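Hypothetical protein lpg0944 (Legionella pneumophila subsp. pneumophila str. Philadelphia 1, PDB 4RXV) is uncharacterised, but its N-terminal part, the piece described here, belongs to the RavJ peptidase family of the papain-like CA clan and is probably a cysteine-protease-like effector domain. Local coordinates at residues D124-G129 and A201-Q206; I141-P146 and I165-V170. One frame throughout, in Å; residues are numbered along the deposited sequence. Where two conformers were deposited one is given.

Interaction 1: residues D124-G129 and A201-Q206; sequences DVAVIG and ATVNYQ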
loop_
_atom_site.group_PDB
_atom_site.type_symbol
_atom_site.label_atom_id
_atom_site.label_comp_id
_atom_site.label_asym_id
_atom_site.label_seq_id
_atom_site.Cartn_x
_atom_site.Cartn_y
_atom_site.Cartn_z
ATOM N N ASP A 124 -12.732 -2.771 -8.946
ATOM C CA ASP A 124 -13.056 -2.567 -7.544
ATOM C C ASP A 124 -11.755 -2.672 -6.738
ATOM O O ASP A 124 -10.765 -3.254 -7.200
ATOM C CB ASP A 124 -14.068 -3.616 -7.067
ATOM C CG ASP A 124 -15.385 -3.561 -7.813
ATOM O OD1 ASP A 124 -15.957 -2.463 -7.916
ATOM O OD2 ASP A 124 -15.882 -4.631 -8.246
ATOM N N VAL A 125 -11.749 -2.091 -5.534
ATOM C CA VAL A 125 -10.566 -2.072 -4.679
ATOM C C VAL A 125 -10.872 -2.882 -3.444
ATOM O O VAL A 125 -11.971 -2.793 -2.893
ATOM C CB VAL A 125 -10.187 -0.627 -4.315
ATOM C CG1 VAL A 125 -9.004 -0.602 -3.361
ATOM C CG2 VAL A 125 -9.829 0.153 -5.563
ATOM N N ALA A 126 -9.911 -3.680 -3.001
ATOM C CA ALA A 126 -10.050 -4.401 -1.747
ATOM C C ALA A 126 -8.774 -4.250 -0.942
ATOM O O ALA A 126 -7.699 -4.003 -1.497
ATOM C CB ALA A 126 -10.355 -5.867 -1.976
ATOM N N VAL A 127 -8.890 -4.407 0.359
ATOM C CA VAL A 127 -7.718 -4.443 1.243
ATOM C C VAL A 127 -7.807 -5.716 2.054
ATOM O O VAL A 127 -8.870 -6.028 2.621
ATOM C CB VAL A 127 -7.648 -3.198 2.150
ATOM C CG1 VAL A 127 -6.403 -3.262 3.057
ATOM C CG2 VAL A 127 -7.635 -1.933 1.316
ATOM N N ILE A 128 -6.724 -6.458 2.066
ATOM C CA ILE A 128 -6.672 -7.775 2.669
ATOM C C ILE A 128 -5.543 -7.867 3.683
ATOM O O ILE A 128 -4.506 -7.213 3.571
ATOM C CB ILE A 128 -6.490 -8.896 1.595
ATOM C CG1 ILE A 128 -5.085 -8.869 0.970
ATOM C CG2 ILE A 128 -7.577 -8.783 0.526
ATOM C CD1 ILE A 128 -4.810 -10.018 -0.031
ATOM N N GLY A 129 -5.772 -8.688 4.698
ATOM C CA GLY A 129 -4.709 -9.107 5.594
ATOM C C GLY A 129 -4.100 -10.370 5.056
ATOM O O GLY A 129 -4.787 -11.337 4.723
ATOM N N ALA A 201 -5.576 -15.360 3.123
ATOM C CA ALA A 201 -5.754 -13.958 3.459
ATOM C C ALA A 201 -7.159 -13.727 3.975
ATOM O O ALA A 201 -8.024 -14.598 3.843
ATOM C CB ALA A 201 -5.466 -13.067 2.231
ATOM N N THR A 202 -7.388 -12.568 4.566
ATOM C CA THR A 202 -8.690 -12.165 5.032
ATOM C C THR A 202 -9.044 -10.826 4.389
ATOM O O THR A 202 -8.213 -9.942 4.279
ATOM C CB THR A 202 -8.740 -12.099 6.581
ATOM O OG1 THR A 202 -10.085 -11.841 6.984
ATOM C CG2 THR A 202 -7.807 -11.050 7.162
ATOM N N VAL A 203 -10.286 -10.657 3.991
ATOM C CA VAL A 203 -10.662 -9.466 3.248
ATOM C C VAL A 203 -11.324 -8.455 4.153
ATOM O O VAL A 203 -12.486 -8.628 4.541
ATOM C CB VAL A 203 -11.566 -9.790 2.049
ATOM C CG1 VAL A 203 -11.809 -8.532 1.237
ATOM C CG2 VAL A 203 -10.928 -10.862 1.176
ATOM N N ASN A 204 -10.605 -7.390 4.488
ATOM C CA ASN A 204 -11.077 -6.425 5.464
ATOM C C ASN A 204 -11.883 -5.277 4.887
ATOM O O ASN A 204 -12.625 -4.635 5.608
ATOM C CB ASN A 204 -9.930 -5.905 6.305
ATOM C CG ASN A 204 -9.376 -6.981 7.214
ATOM O OD1 ASN A 204 -8.182 -7.266 7.201
ATOM N ND2 ASN A 204 -10.250 -7.612 7.967
ATOM N N TYR A 205 -11.732 -5.009 3.601
ATOM C CA TYR A 205 -12.475 -3.938 2.949
ATOM C C TYR A 205 -12.695 -4.308 1.499
ATOM O O TYR A 205 -11.767 -4.762 0.832
ATOM C CB TYR A 205 -11.716 -2.602 3.038
ATOM C CG TYR A 205 -12.338 -1.487 2.200
ATOM C CD1 TYR A 205 -13.468 -0.829 2.646
ATOM C CD2 TYR A 205 -11.820 -1.132 0.969
ATOM C CE1 TYR A 205 -14.046 0.183 1.892
ATOM C CE2 TYR A 205 -12.389 -0.111 0.206
ATOM C CZ TYR A 205 -13.500 0.530 0.665
ATOM O OH TYR A 205 -14.051 1.523 -0.110
ATOM N N GLN A 206 -13.912 -4.074 1.021
ATOM C CA GLN A 206 -14.251 -4.176 -0.401
ATOM C C GLN A 206 -15.013 -2.927 -0.806
ATOM O O GLN A 206 -16.117 -2.672 -0.304
ATOM C CB GLN A 206 -15.103 -5.416 -0.706
ATOM C CG GLN A 206 -14.409 -6.699 -0.346
ATOM C CD GLN A 206 -15.090 -7.969 -0.868
ATOM O OE1 GLN A 206 -15.312 -8.134 -2.064
ATOM N NE2 GLN A 206 -15.395 -8.887 0.029
#

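Interaction 2: residues I141-P146 and I165-V170; sequences ITLLVP and IGTLIV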
loop_
_atom_site.group_PDB
_atom_site.type_symbol
_atom_site.label_atom_id
_atom_site.label_comp_id
_atom_site.label_asym_id
_atom_site.label_seq_id
_atom_site.Cartn_x
_atom_site.Cartn_y
_atom_site.Cartn_z
ATOM N N ILE A 141 -2.386 -5.850 2.215
ATOM C CA ILE A 141 -2.126 -5.690 0.789
ATOM C C ILE A 141 -3.369 -5.121 0.140
ATOM O O ILE A 141 -4.487 -5.461 0.523
ATOM C CB ILE A 141 -1.780 -7.078 0.140
ATOM C CG1 ILE A 141 -0.474 -7.614 0.747
ATOM C CG2 ILE A 141 -1.699 -6.973 -1.359
ATOM C CD1 ILE A 141 -0.154 -9.045 0.311
ATOM N N THR A 142 -3.196 -4.276 -0.865
ATOM C CA THR A 142 -4.300 -3.727 -1.647
ATOM C C THR A 142 -4.457 -4.519 -2.922
ATOM O O THR A 142 -3.462 -4.895 -3.555
ATOM C CB THR A 142 -4.102 -2.231 -1.832
ATOM O OG1 THR A 142 -4.272 -1.640 -0.544
ATOM C CG2 THR A 142 -5.082 -1.598 -2.804
ATOM N N LEU A 143 -5.707 -4.765 -3.310
ATOM C CA LEU A 143 -6.033 -5.453 -4.554
ATOM C C LEU A 143 -6.883 -4.577 -5.455
ATOM O O LEU A 143 -7.748 -3.835 -4.996
ATOM C CB LEU A 143 -6.819 -6.745 -4.327
ATOM C CG LEU A 143 -6.208 -7.769 -3.377
ATOM C CD1 LEU A 143 -7.193 -8.944 -3.213
ATOM C CD2 LEU A 143 -4.862 -8.235 -3.861
ATOM N N LEU A 144 -6.631 -4.718 -6.746
ATOM C CA LEU A 144 -7.537 -4.275 -7.803
ATOM C C LEU A 144 -8.197 -5.500 -8.400
ATOM O O LEU A 144 -7.508 -6.370 -8.920
ATOM C CB LEU A 144 -6.765 -3.519 -8.883
ATOM C CG LEU A 144 -6.185 -2.177 -8.429
ATOM C CD1 LEU A 144 -5.030 -1.753 -9.326
ATOM C CD2 LEU A 144 -7.242 -1.114 -8.417
ATOM N N VAL A 145 -9.517 -5.611 -8.269
ATOM C CA VAL A 145 -10.226 -6.763 -8.817
ATOM C C VAL A 145 -11.129 -6.296 -9.946
ATOM O O VAL A 145 -11.720 -5.238 -9.870
ATOM C CB VAL A 145 -11.029 -7.539 -7.739
ATOM C CG1 VAL A 145 -10.067 -8.144 -6.701
ATOM C CG2 VAL A 145 -12.076 -6.672 -7.072
ATOM N N PRO A 146 -11.219 -7.076 -11.023
ATOM C CA PRO A 146 -12.090 -6.659 -12.112
ATOM C C PRO A 146 -13.522 -6.486 -11.630
ATOM O O PRO A 146 -14.005 -7.218 -10.778
ATOM C CB PRO A 146 -11.957 -7.806 -13.115
ATOM C CG PRO A 146 -10.596 -8.354 -12.858
ATOM C CD PRO A 146 -10.432 -8.268 -11.380
ATOM N N ILE A 165 -9.618 -13.927 -11.770
ATOM C CA ILE A 165 -8.784 -13.692 -12.938
ATOM C C ILE A 165 -8.655 -12.197 -13.128
ATOM O O ILE A 165 -9.642 -11.473 -13.077
ATOM C CB ILE A 165 -9.417 -14.298 -14.238
ATOM C CG1 ILE A 165 -9.481 -15.818 -14.156
ATOM C CG2 ILE A 165 -8.631 -13.887 -15.486
ATOM C CD1 ILE A 165 -10.304 -16.466 -15.265
ATOM N N GLY A 166 -7.437 -11.723 -13.333
ATOM C CA GLY A 166 -7.232 -10.318 -13.610
ATOM C C GLY A 166 -6.972 -9.476 -12.370
ATOM O O GLY A 166 -6.777 -8.275 -12.473
ATOM N N THR A 167 -6.934 -10.085 -11.195
ATOM C CA THR A 167 -6.621 -9.337 -9.982
ATOM C C THR A 167 -5.180 -8.838 -10.028
ATOM O O THR A 167 -4.273 -9.555 -10.425
ATOM C CB THR A 167 -6.846 -10.182 -8.739
ATOM O OG1 THR A 167 -8.215 -10.576 -8.699
ATOM C CG2 THR A 167 -6.522 -9.396 -7.478
ATOM N N LEU A 168 -4.991 -7.585 -9.633
ATOM C CA LEU A 168 -3.666 -6.992 -9.489
ATOM C C LEU A 168 -3.366 -6.666 -8.027
ATOM O O LEU A 168 -4.222 -6.202 -7.284
ATOM C CB LEU A 168 -3.550 -5.715 -10.303
ATOM C CG LEU A 168 -3.763 -5.890 -11.803
ATOM C CD1 LEU A 168 -3.886 -4.540 -12.490
ATOM C CD2 LEU A 168 -2.618 -6.682 -12.436
ATOM N N ILE A 169 -2.140 -6.956 -7.625
ATOM C CA ILE A 169 -1.669 -6.743 -6.270
ATOM C C ILE A 169 -0.949 -5.398 -6.186
ATOM O O ILE A 169 -0.185 -5.037 -7.105
ATOM C CB ILE A 169 -0.731 -7.913 -5.874
ATOM C CG1 ILE A 169 -1.566 -9.192 -5.712
ATOM C CG2 ILE A 169 0.080 -7.637 -4.624
ATOM C CD1 ILE A 169 -0.781 -10.443 -5.978
ATOM N N VAL A 170 -1.113 -4.705 -5.069
ATOM C CA VAL A 170 -0.496 -3.410 -4.824
ATOM C C VAL A 170 0.050 -3.429 -3.381
ATOM O O VAL A 170 -0.708 -3.452 -2.415
ATOM C CB VAL A 170 -1.472 -2.248 -5.061
ATOM C CG1 VAL A 170 -0.735 -0.939 -4.867
ATOM C CG2 VAL A 170 -2.095 -2.345 -6.460
#

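Interaction 1: residues D124-G129 and A201-Q206
Asn204 turns its backbone to phi -90° and psi -21°, nearly helical values within a strand, and this local twist lets two successive amides of 201-206 face a single carbonyl of 124-129. Val127 O receives Asn204 N at 2.9 Å and Tyr205 N at 3.2 Å, both donors lying in the carbonyl plane: a classic beta bulge in an otherwise regular antiparallel pairing. Val127 N in turn gives its hydrogen to a lone pair of Tyr205 O, completing the bulge; further along, Gly129 and Thr202 exchange two backbone bonds, Gly129 N to Thr202 O at 2.8 Å. The Tyr205 side chain leaves with CG anti to the backbone N, so CE2 lies 4.1 Å from Val125 O. On that same face Val127 meets helix 105-114, while the Tyr205 hydroxyl is hydrogen-bonded to Asp210. The other face carries Ala126, Ile128, Val203 and Gln206. Ile128 holds CG1 in the crowded position between N and the carbonyl carbon (chi1 70°), with CD1 3.9 Å from Ala201 CB; its CG2 branch crosses Val203 CG2 obliquely at 4.0 Å. Branched aliphatic residues suit these strand positions, and the small Ala126 brings its CB close to Tyr205 O. Glycine suits position 129 because a CB there would press tightly on Thr202 CG2. Both bonds to Val127 O are noticeably bent, the cost of sharing one carbonyl, but the edge strand changes register without losing a backbone bond to Val127.

Interaction 2: residues I141-P146 and I165-V170
The edge strand 168-170 of the four-stranded antiparallel sheet pairs here with its inner neighbour, strand 136-146. Two regular hydrogen-bonded pairs carry the backbone. Leu144 N reaches Leu168 O at 2.9 Å with a nearly straight bond (170° at the hydrogen), and Leu168 N returns to Leu144 O; Thr142 and Val170 repeat the exchange, with Val170 N to Thr142 O at 2.8 Å. Between them, Leu143 and Ile169 form a non-hydrogen-bonded pair. As in any extended strand, side chains alternate between the two faces of the sheet. On one, Leu144 CD1 crosses obliquely against Val170 CG2 at 4.1 Å, and helices 6-14 and 105-114 cover this face. On the other, Leu143 CD2 lies alongside Ile169 CG1 at 3.9 Å, while Ile141 CG2 crosses to Ile169 CG2. Leucine, isoleucine and valine suit these buried positions, and the one hydroxyl among them, Thr142 OG1, is satisfied by Ala106 O. Before Leu168 the chain is loop: Thr167 holds CG2 anti to the backbone N, which lays it alongside Val145 CG1 at 3.8 Å, and its hydroxyl bonds to Pro164 O. Gly166 has a positive phi (92°) that calls for glycine, since a CB would be jammed against Ile165 O and would also meet Pro146 CG.

Interactions 1 and 2 are the two flanks of one antiparallel sheet: strands 123-133 and 136-146 lie side by side at its middle, while 202-206 and 168-170 are its outer strands. The inner pair joins them directly, Ala126 O lying 2.8 Å from Leu143 N in a probable hydrogen bond. Both contacts are largely buried, and helix 105-114 covers a face of each. Interaction 1 shifts register at exposed Asn204, whereas interaction 2 keeps regular pairing until the chain before Leu168 becomes loop, buried at Thr167 and exposed at Ile165 and Gly166. Polar Tyr205 and Gln206 of interaction 1 find outside partners, Asp210 and Leu151 N; the paired strand residues of interaction 2 are apolar apart from Thr142.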